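Local coordinates for inositol monophosphatase family protein (Staphylococcus aureus subsp. aureus MSSA476, PDB 4I3Y) that probably hydrolyses inositol monophosphates to inositol and phosphate in a magnesium-dependent reaction that lithium inhibits, at residues Val175-Leu178 with Phe179-Ser182; Ile216-Gln219 with Phe220-Glu224; Gln14-Lys17 with Leu18-Trp22. All blocks are in the same frame, centred on the assembly; numbering follows the deposited sequence.

Interaction 1 of 3, residues Val175-Leu178 with Phe179-Ser182; sequences VQDL and FDAS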
ATOM      1  N   VAL A 175       4.396 -18.383   7.814  1.00 16.97           N
ATOM      2  CA  VAL A 175       4.569 -17.302   6.827  1.00 16.49           C
ATOM      3  C   VAL A 175       4.964 -17.857   5.435  1.00 16.52           C
ATOM      4  O   VAL A 175       4.384 -17.514   4.396  1.00 16.36           O
ATOM      5  CB  VAL A 175       5.629 -16.292   7.311  1.00 16.19           C
ATOM      6  CG1 VAL A 175       5.893 -15.270   6.196  1.00 15.49           C
ATOM      7  CG2 VAL A 175       5.141 -15.579   8.581  1.00 15.21           C
ATOM      8  N   GLN A 176       5.963 -18.728   5.413  1.00 17.51           N
ATOM      9  CA  GLN A 176       6.373 -19.370   4.148  1.00 17.40           C
ATOM     10  C   GLN A 176       5.193 -20.115   3.473  1.00 16.67           C
ATOM     11  O   GLN A 176       4.956 -19.984   2.241  1.00 16.82           O
ATOM     12  CB  GLN A 176       7.617 -20.242   4.370  1.00 18.82           C
ATOM     13  CG  GLN A 176       8.285 -20.775   3.072  1.00 21.72           C
ATOM     14  CD  GLN A 176       8.838 -19.687   2.162  1.00 22.44           C
ATOM     15  OE1 GLN A 176       8.293 -19.441   1.089  1.00 30.11           O
ATOM     16  NE2 GLN A 176       9.899 -19.041   2.567  1.00 22.98           N
ATOM     17  N   ASP A 177       4.388 -20.831   4.255  1.00 15.80           N
ATOM     18  CA  ASP A 177       3.297 -21.588   3.659  1.00 15.47           C
ATOM     19  C   ASP A 177       2.257 -20.669   3.039  1.00 15.28           C
ATOM     20  O   ASP A 177       1.673 -21.020   1.988  1.00 15.49           O
ATOM     21  CB  ASP A 177       2.638 -22.575   4.622  1.00 16.42           C
ATOM     22  CG  ASP A 177       3.599 -23.670   5.081  1.00 18.15           C
ATOM     23  OD1 ASP A 177       4.563 -23.961   4.326  1.00 18.86           O
ATOM     24  OD2 ASP A 177       3.392 -24.209   6.218  1.00 18.57           O
ATOM     25  N   LEU A 178       2.032 -19.510   3.667  1.00 14.42           N
ATOM     26  CA  LEU A 178       1.063 -18.527   3.144  1.00 13.02           C
ATOM     27  C   LEU A 178       1.605 -17.901   1.846  1.00 13.65           C
ATOM     28  O   LEU A 178       0.858 -17.741   0.863  1.00 14.46           O
ATOM     29  CB  LEU A 178       0.796 -17.454   4.217  1.00 12.94           C
ATOM     30  CG  LEU A 178       0.044 -17.909   5.487  1.00 13.41           C
ATOM     31  CD1 LEU A 178       0.143 -16.876   6.607  1.00 12.56           C
ATOM     32  CD2 LEU A 178      -1.408 -18.121   5.130  1.00 12.74           C
ATOM     33  N   PHE A 179       2.878 -17.492   1.850  1.00 13.73           N
ATOM     34  CA  PHE A 179       3.606 -17.111   0.598  1.00 14.73           C
ATOM     35  C   PHE A 179       3.438 -18.132  -0.551  1.00 17.55           C
ATOM     36  O   PHE A 179       3.012 -17.789  -1.659  1.00 17.74           O
ATOM     37  CB  PHE A 179       5.107 -16.971   0.877  1.00 13.96           C
ATOM     38  CG  PHE A 179       5.515 -15.727   1.715  1.00 13.33           C
ATOM     39  CD1 PHE A 179       4.639 -14.716   2.004  1.00 13.06           C
ATOM     40  CD2 PHE A 179       6.835 -15.601   2.148  1.00 13.11           C
ATOM     41  CE1 PHE A 179       5.022 -13.615   2.759  1.00 14.15           C
ATOM     42  CE2 PHE A 179       7.258 -14.508   2.876  1.00 14.28           C
ATOM     43  CZ  PHE A 179       6.336 -13.481   3.190  1.00 13.22           C
ATOM     44  N   ASP A 180       3.815 -19.393  -0.320  1.00 18.73           N
ATOM     45  CA  ASP A 180       3.729 -20.421  -1.382  1.00 19.30           C
ATOM     46  C   ASP A 180       2.313 -20.660  -1.933  1.00 19.10           C
ATOM     47  O   ASP A 180       2.164 -20.904  -3.118  1.00 18.17           O
ATOM     48  CB  ASP A 180       4.276 -21.785  -0.915  1.00 21.31           C
ATOM     49  CG  ASP A 180       5.729 -21.724  -0.458  1.00 23.92           C
ATOM     50  OD1 ASP A 180       6.448 -20.780  -0.852  1.00 26.35           O
ATOM     51  OD2 ASP A 180       6.139 -22.614   0.335  1.00 26.87           O
ATOM     52  N   ALA A 181       1.291 -20.623  -1.082  1.00 15.82           N
ATOM     53  CA  ALA A 181      -0.059 -20.955  -1.519  1.00 16.99           C
ATOM     54  C   ALA A 181      -0.840 -19.787  -2.134  1.00 16.72           C
ATOM     55  O   ALA A 181      -1.877 -20.016  -2.705  1.00 16.94           O
ATOM     56  CB  ALA A 181      -0.849 -21.521  -0.370  1.00 14.17           C
ATOM     57  N   SER A 182      -0.338 -18.551  -2.031  1.00 16.43           N
ATOM     58  CA  SER A 182      -1.076 -17.374  -2.587  1.00 16.33           C
ATOM     59  C   SER A 182      -0.404 -16.891  -3.868  1.00 16.13           C
ATOM     60  O   SER A 182       0.687 -17.370  -4.228  1.00 14.05           O
ATOM     61  CB  SER A 182      -1.139 -16.251  -1.573  1.00 16.90           C
ATOM     62  OG  SER A 182       0.143 -16.102  -1.036  1.00 18.07           O
TER
HETATM   63  O   HOH W   1       4.482 -24.339   1.725  1.00 24.69           O
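The F179 ring carries V175 on one face, one helical turn earlier in helix 172-181. This helix is the crossover of a beta-alpha-beta unit between the parallel strands 162-164 and 184-185. V175 CG1 makes a CH-pi contact 3.8 Å from the centroid of the F179 ring, 23° off the ring normal and displaced toward the CZ rim. V175 puts that methyl there because CG1 lies opposite its own backbone N (chi1 174°), so the two side chains run alongside each other, pointing the same way. The V175 carbonyl also sits over a face, with O 3.4 Å from F179 CG, while accepting the helical bond from F179 N at 3.0 Å. Elsewhere the ring meets Y185 edge-to-face and packs on Q168 of the second subunit, so this aromatic side chain reaches both the following strand and the dimer partner.

The polar flank is built from acids. D177 and D180 lie three residues apart, their nearest oxygens, D177 OD1 and D180 OD2, separated by 4.5 Å. A water bridges them, donating to D177 OD1 at 2.6 Å and to D180 OD2 at 2.8 Å, which probably eases the repulsion between the two carboxylates. The bent side chain of Q176 passes obliquely across the D180 carboxylate.

L178 turns the other way, inward, against I163, F165, M170 and L261. Its carbonyl marks the helix end, where S182 is the first residue to leave helical geometry. S182 N gives L178 O only a weak, bent bond, 3.2 Å long. The hydroxyl does better: with OG set between the backbone N and carbonyl carbon (chi1 46°), S182 OG donates to L178 O at 2.6 Å.

Interaction 2 of 3, residues Ile216-Gln219 with Phe220-Glu224; sequences IAAQ and FLFAE
F220 reaches back along the chain at the start of helix 219-225, turning a ring edge to the A217 carbonyl, with I216 O also close to CD2. The helix is one of the middle elements in the layered alpha/beta fold of the inositol monophosphatase family, packed between strand 120-128 and strand 229-232. F220 CD2 lies 3.5 Å from A217 O, which is in the plane of the ring, so a ring C-H faces that oxygen. F220 CG points opposite its own carbonyl carbon (chi1 -70°), turning the ring toward the preceding residues; there F220 CZ comes within 4.2 Å of I216 CD1. M230 and H240 also pack against F220.

Q219 contributes its backbone to the helix and its amide to the inner side. Q219 O accepts A223 N at 2.8 Å, an ordinary i to i+4 bond, and A223 CB rests on the same oxygen. The side chain bends at chi2 (91°), taking the buried amide back toward the preceding residues, where NE2 donates to D215 O and S195 OG. Two partners thus hold this nitrogen and fix how the amide is rotated.

A218, the third main participant, presents its carbonyl to the edge of the F222 ring, with A218 O 3.2 Å from F222 CD2, while its methyl packs on V126 and near F222 CE2. F222 itself continues to S124 and M196. A bound magnesium ion lies about 11 Å from the A217 side chain.

The bond from L221 N to A218 O is weak, at 3.4 Å. A water supplements it, accepting from L221 N at 3.2 Å and standing 2.6 Å from A217 O.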
ATOM      1  N   ILE A 216     -11.340  -3.933  14.115  1.00 13.20           N
ATOM      2  CA  ILE A 216     -12.215  -4.766  13.273  1.00 13.07           C
ATOM      3  C   ILE A 216     -13.709  -4.416  13.275  1.00 14.63           C
ATOM      4  O   ILE A 216     -14.506  -5.105  12.636  1.00 15.39           O
ATOM      5  CB  ILE A 216     -12.036  -6.276  13.610  1.00 12.25           C
ATOM      6  CG1 ILE A 216     -12.388  -6.615  15.096  1.00 12.24           C
ATOM      7  CG2 ILE A 216     -10.575  -6.670  13.348  1.00 11.68           C
ATOM      8  CD1 ILE A 216     -12.596  -8.118  15.300  1.00 10.84           C
ATOM      9  N   ALA A 217     -14.087  -3.358  13.999  1.00 14.06           N
ATOM     10  CA  ALA A 217     -15.501  -3.165  14.368  1.00 13.96           C
ATOM     11  C   ALA A 217     -16.393  -2.918  13.147  1.00 13.94           C
ATOM     12  O   ALA A 217     -17.489  -3.454  13.075  1.00 15.19           O
ATOM     13  CB  ALA A 217     -15.628  -2.015  15.378  1.00 13.86           C
ATOM     14  N   ALA A 218     -15.922  -2.141  12.175  1.00 12.78           N
ATOM     15  CA  ALA A 218     -16.737  -1.820  10.993  1.00 12.24           C
ATOM     16  C   ALA A 218     -16.874  -2.987  10.020  1.00 12.24           C
ATOM     17  O   ALA A 218     -17.865  -3.082   9.272  1.00 12.44           O
ATOM     18  CB  ALA A 218     -16.093  -0.648  10.256  1.00 11.92           C
ATOM     19  N   GLN A 219     -15.848  -3.840  10.001  1.00 11.24           N
ATOM     20  CA  GLN A 219     -15.727  -4.879   9.023  1.00 12.30           C
ATOM     21  C   GLN A 219     -16.856  -5.936   9.084  1.00 13.36           C
ATOM     22  O   GLN A 219     -17.207  -6.533   8.030  1.00 12.58           O
ATOM     23  CB  GLN A 219     -14.356  -5.561   9.140  1.00 12.19           C
ATOM     24  CG  GLN A 219     -13.169  -4.709   8.686  1.00 11.98           C
ATOM     25  CD  GLN A 219     -12.547  -3.898   9.798  1.00 13.01           C
ATOM     26  OE1 GLN A 219     -13.251  -3.168  10.540  1.00 12.92           O
ATOM     27  NE2 GLN A 219     -11.208  -3.920   9.876  1.00 13.13           N
ATOM     28  N   PHE A 220     -17.420  -6.182  10.285  1.00 13.31           N
ATOM     29  CA  PHE A 220     -18.554  -7.134  10.397  1.00 13.50           C
ATOM     30  C   PHE A 220     -19.627  -6.844   9.399  1.00 14.28           C
ATOM     31  O   PHE A 220     -20.078  -7.738   8.701  1.00 16.82           O
ATOM     32  CB  PHE A 220     -19.215  -7.108  11.784  1.00 12.88           C
ATOM     33  CG  PHE A 220     -18.356  -7.697  12.895  1.00 13.44           C
ATOM     34  CD1 PHE A 220     -18.348  -9.066  13.135  1.00 13.56           C
ATOM     35  CD2 PHE A 220     -17.580  -6.861  13.726  1.00 13.62           C
ATOM     36  CE1 PHE A 220     -17.555  -9.580  14.167  1.00 14.20           C
ATOM     37  CE2 PHE A 220     -16.798  -7.374  14.728  1.00 12.73           C
ATOM     38  CZ  PHE A 220     -16.767  -8.751  14.937  1.00 13.38           C
ATOM     39  N   LEU A 221     -20.095  -5.597   9.341  1.00 13.87           N
ATOM     40  CA  LEU A 221     -21.240  -5.336   8.451  1.00 13.07           C
ATOM     41  C   LEU A 221     -20.822  -5.368   6.986  1.00 12.68           C
ATOM     42  O   LEU A 221     -21.599  -5.836   6.107  1.00 11.72           O
ATOM     43  CB  LEU A 221     -21.911  -4.001   8.849  1.00 12.97           C
ATOM     44  CG  LEU A 221     -23.130  -3.603   8.061  1.00 13.44           C
ATOM     45  CD1 LEU A 221     -24.162  -4.688   8.223  1.00 15.45           C
ATOM     46  CD2 LEU A 221     -23.677  -2.248   8.559  1.00 13.49           C
ATOM     47  N   PHE A 222     -19.574  -4.915   6.694  1.00 12.76           N
ATOM     48  CA  PHE A 222     -19.057  -5.060   5.334  1.00 12.04           C
ATOM     49  C   PHE A 222     -19.062  -6.523   4.908  1.00 13.24           C
ATOM     50  O   PHE A 222     -19.418  -6.824   3.772  1.00 13.36           O
ATOM     51  CB  PHE A 222     -17.671  -4.418   5.177  1.00 12.41           C
ATOM     52  CG  PHE A 222     -17.691  -2.895   5.133  1.00 13.05           C
ATOM     53  CD1 PHE A 222     -17.900  -2.215   3.925  1.00 14.83           C
ATOM     54  CD2 PHE A 222     -17.461  -2.144   6.273  1.00 13.66           C
ATOM     55  CE1 PHE A 222     -17.945  -0.820   3.889  1.00 15.14           C
ATOM     56  CE2 PHE A 222     -17.490  -0.746   6.249  1.00 13.70           C
ATOM     57  CZ  PHE A 222     -17.705  -0.083   5.056  1.00 14.64           C
ATOM     58  N   ALA A 223     -18.627  -7.420   5.802  1.00 13.76           N
ATOM     59  CA  ALA A 223     -18.470  -8.842   5.462  1.00 14.97           C
ATOM     60  C   ALA A 223     -19.868  -9.455   5.224  1.00 15.54           C
ATOM     61  O   ALA A 223     -20.088 -10.146   4.235  1.00 15.65           O
ATOM     62  CB  ALA A 223     -17.728  -9.591   6.585  1.00 13.20           C
ATOM     63  N   GLU A 224     -20.827  -9.104   6.084  1.00 16.73           N
ATOM     64  CA  GLU A 224     -22.201  -9.578   5.864  1.00 18.86           C
ATOM     65  C   GLU A 224     -22.789  -9.080   4.521  1.00 19.57           C
ATOM     66  O   GLU A 224     -23.291  -9.871   3.725  1.00 19.02           O
ATOM     67  CB  GLU A 224     -23.076  -9.077   7.012  1.00 20.91           C
ATOM     68  CG  GLU A 224     -24.545  -9.458   6.879  1.00 23.53           C
ATOM     69  CD  GLU A 224     -25.282  -9.297   8.185  1.00 23.81           C
ATOM     70  OE1 GLU A 224     -24.693  -8.853   9.174  1.00 24.10           O
ATOM     71  OE2 GLU A 224     -26.478  -9.618   8.194  1.00 25.91           O
TER
HETATM   72  O   HOH W   2     -19.779  -3.687  11.878  1.00 11.54           O

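Interaction 3 of 3, residues Gln14-Lys17 with Leu18-Trp22; sequences QIDK and LICSW
D16 and C20 meet on the buried side of helix 12-35, one turn apart. The sulfur of C20 settles beside the D16 carboxylate, with SG 3.6 Å from D16 OD1, while C20 CB lies 3.5 Å from D16 O. D16 reaches this position with CG opposite its backbone N (chi1 -176°), which carries the carboxylate along the helix toward C20. Both of its oxygens are engaged beyond the helix: OD1 takes a hydrogen bond from Y125 OH, and OD2 forms a salt bridge with K136. The buried carboxylate is therefore gripped from two sheet residues and probably stabilised as an anion.

Next to it I15 and I19 make the apolar part, where the I19 CG1 methylene stands 4.3 Å from the I15 CG2 methyl, a looser contact. The backbone bonds on this side are short, C20 N to D16 O at 2.8 Å and I19 N to I15 O at 3.0 Å.

The opposite flank, Q14, K17 and S21, looks to solvent. Its bonds, L18 N to Q14 O and S21 N to K17 O, are both 3.1 Å, the donors tilted about 30° from the carbonyl plane. The K17 chain runs outward, bending at its last torsion. L18 stands between, partly exposed.

In this layered alpha/beta fold, helix 12-35 packs on one mixed sheet beside helix 51-67: I15 and I19 meet W91 of strand 89-97, I15 meets L123 and C20 meets Y125 of strand 120-128, D16 and C20 meet strand 133-138, and L18 and I19 meet F63 of the neighbouring helix.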
ATOM      1  N   GLN A  14     -31.068   8.805   8.497  1.00 15.84           N
ATOM      2  CA  GLN A  14     -30.765  10.049   9.244  1.00 16.00           C
ATOM      3  C   GLN A  14     -29.525   9.931  10.108  1.00 15.92           C
ATOM      4  O   GLN A  14     -28.732  10.874  10.260  1.00 15.38           O
ATOM      5  CB  GLN A  14     -31.917  10.452  10.152  1.00 16.43           C
ATOM      6  CG  GLN A  14     -33.157  10.839   9.361  1.00 17.64           C
ATOM      7  CD  GLN A  14     -34.328  11.126  10.286  1.00 20.76           C
ATOM      8  OE1 GLN A  14     -34.951  12.184  10.170  1.00 22.43           O
ATOM      9  NE2 GLN A  14     -34.631  10.209  11.192  1.00 16.27           N
ATOM     10  N   ILE A  15     -29.355   8.777  10.706  1.00 15.93           N
ATOM     11  CA  ILE A  15     -28.118   8.616  11.464  1.00 17.19           C
ATOM     12  C   ILE A  15     -26.929   8.642  10.465  1.00 16.02           C
ATOM     13  O   ILE A  15     -25.929   9.346  10.683  1.00 16.57           O
ATOM     14  CB  ILE A  15     -28.129   7.339  12.318  1.00 17.00           C
ATOM     15  CG1 ILE A  15     -29.416   7.280  13.233  1.00 20.53           C
ATOM     16  CG2 ILE A  15     -26.794   7.251  13.053  1.00 17.57           C
ATOM     17  CD1 ILE A  15     -29.655   5.938  13.962  1.00 21.97           C
ATOM     18  N   ASP A  16     -27.042   7.867   9.393  1.00 16.26           N
ATOM     19  CA  ASP A  16     -25.933   7.845   8.407  1.00 17.07           C
ATOM     20  C   ASP A  16     -25.568   9.245   7.927  1.00 17.71           C
ATOM     21  O   ASP A  16     -24.359   9.601   7.826  1.00 18.95           O
ATOM     22  CB  ASP A  16     -26.258   6.935   7.227  1.00 18.63           C
ATOM     23  CG  ASP A  16     -25.112   6.821   6.265  1.00 20.00           C
ATOM     24  OD1 ASP A  16     -23.992   6.401   6.663  1.00 19.26           O
ATOM     25  OD2 ASP A  16     -25.338   7.160   5.101  1.00 18.73           O
ATOM     26  N   LYS A  17     -26.610  10.055   7.635  1.00 20.17           N
ATOM     27  CA  LYS A  17     -26.418  11.437   7.228  1.00 21.19           C
ATOM     28  C   LYS A  17     -25.613  12.221   8.269  1.00 20.32           C
ATOM     29  O   LYS A  17     -24.620  12.919   7.915  1.00 19.01           O
ATOM     30  CB  LYS A  17     -27.771  12.119   6.974  1.00 24.02           C
ATOM     31  CG  LYS A  17     -27.645  13.619   6.709  1.00 30.24           C
ATOM     32  CD  LYS A  17     -28.774  14.082   5.793  1.00 34.07           C
ATOM     33  CE  LYS A  17     -28.955  15.595   5.776  1.00 35.12           C
ATOM     34  NZ  LYS A  17     -28.568  16.097   4.429  1.00 35.60           N
ATOM     35  N   LEU A  18     -25.988  12.100   9.552  1.00 18.95           N
ATOM     36  CA  LEU A  18     -25.167  12.776  10.624  1.00 19.86           C
ATOM     37  C   LEU A  18     -23.684  12.312  10.649  1.00 19.12           C
ATOM     38  O   LEU A  18     -22.766  13.122  10.812  1.00 17.27           O
ATOM     39  CB  LEU A  18     -25.746  12.579  12.003  1.00 19.16           C
ATOM     40  CG  LEU A  18     -26.661  13.582  12.722  1.00 22.84           C
ATOM     41  CD1 LEU A  18     -26.995  14.769  11.856  1.00 20.32           C
ATOM     42  CD2 LEU A  18     -27.880  12.901  13.371  1.00 19.99           C
ATOM     43  N   ILE A  19     -23.476  11.002  10.557  1.00 19.37           N
ATOM     44  CA  ILE A  19     -22.110  10.472  10.707  1.00 18.22           C
ATOM     45  C   ILE A  19     -21.274  10.909   9.489  1.00 20.52           C
ATOM     46  O   ILE A  19     -20.163  11.472   9.654  1.00 21.50           O
ATOM     47  CB  ILE A  19     -22.106   8.938  10.808  1.00 17.03           C
ATOM     48  CG1 ILE A  19     -22.812   8.434  12.075  1.00 15.62           C
ATOM     49  CG2 ILE A  19     -20.668   8.429  10.855  1.00 15.44           C
ATOM     50  CD1 ILE A  19     -22.060   8.823  13.332  1.00 16.03           C
ATOM     51  N   CYS A  20     -21.806  10.676   8.272  1.00 18.98           N
ATOM     52  CA  CYS A  20     -21.031  10.999   7.083  1.00 19.60           C
ATOM     53  C   CYS A  20     -20.664  12.434   7.122  1.00 18.70           C
ATOM     54  O   CYS A  20     -19.588  12.822   6.695  1.00 21.76           O
ATOM     55  CB  CYS A  20     -21.770  10.744   5.777  1.00 17.59           C
ATOM     56  SG  CYS A  20     -21.950   9.036   5.376  1.00 20.32           S
ATOM     57  N   SER A  21     -21.582  13.260   7.597  1.00 20.83           N
ATOM     58  CA  SER A  21     -21.343  14.708   7.665  1.00 18.93           C
ATOM     59  C   SER A  21     -20.213  15.092   8.699  1.00 20.98           C
ATOM     60  O   SER A  21     -19.292  15.919   8.420  1.00 19.59           O
ATOM     61  CB  SER A  21     -22.701  15.383   7.920  1.00 21.97           C
ATOM     62  OG  SER A  21     -22.476  16.751   8.077  1.00 28.58           O
ATOM     63  N   TRP A  22     -20.232  14.442   9.870  1.00 19.23           N
ATOM     64  CA  TRP A  22     -19.185  14.667  10.872  1.00 20.55           C
ATOM     65  C   TRP A  22     -17.821  14.182  10.319  1.00 20.13           C
ATOM     66  O   TRP A  22     -16.847  14.850  10.485  1.00 19.75           O
ATOM     67  CB  TRP A  22     -19.506  13.981  12.210  1.00 20.39           C
ATOM     68  CG  TRP A  22     -18.418  14.157  13.241  1.00 22.00           C
ATOM     69  CD1 TRP A  22     -18.285  15.193  14.117  1.00 20.60           C
ATOM     70  CD2 TRP A  22     -17.316  13.254  13.522  1.00 20.99           C
ATOM     71  NE1 TRP A  22     -17.207  14.996  14.935  1.00 20.91           N
ATOM     72  CE2 TRP A  22     -16.573  13.833  14.591  1.00 20.95           C
ATOM     73  CE3 TRP A  22     -16.878  12.038  12.963  1.00 21.49           C
ATOM     74  CZ2 TRP A  22     -15.419  13.257  15.107  1.00 19.63           C
ATOM     75  CZ3 TRP A  22     -15.712  11.458  13.480  1.00 21.81           C
ATOM     76  CH2 TRP A  22     -15.000  12.076  14.563  1.00 19.22           C
TER

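How the interactions relate
All three are local contacts; interactions 1 and 3 lie within helices, interaction 2 at the entry to one. Interaction 2 is the innermost, its centre about 8 Å from that of the chain, in a helix packed between two sheets. Interactions 1 and 3 lie on opposite sides of the chain's centre, their centres about 41 Å apart; interaction 1 keeps its acids on the outer side, whereas interaction 3 turns D16 toward the sheet. Strand 120-128 is shared by interactions 2 and 3, which pack on it from different helices, their centres about 18 Å apart. Acids differ with place: buried D16 is matched by a lysine, whereas D177 and D180 share a water.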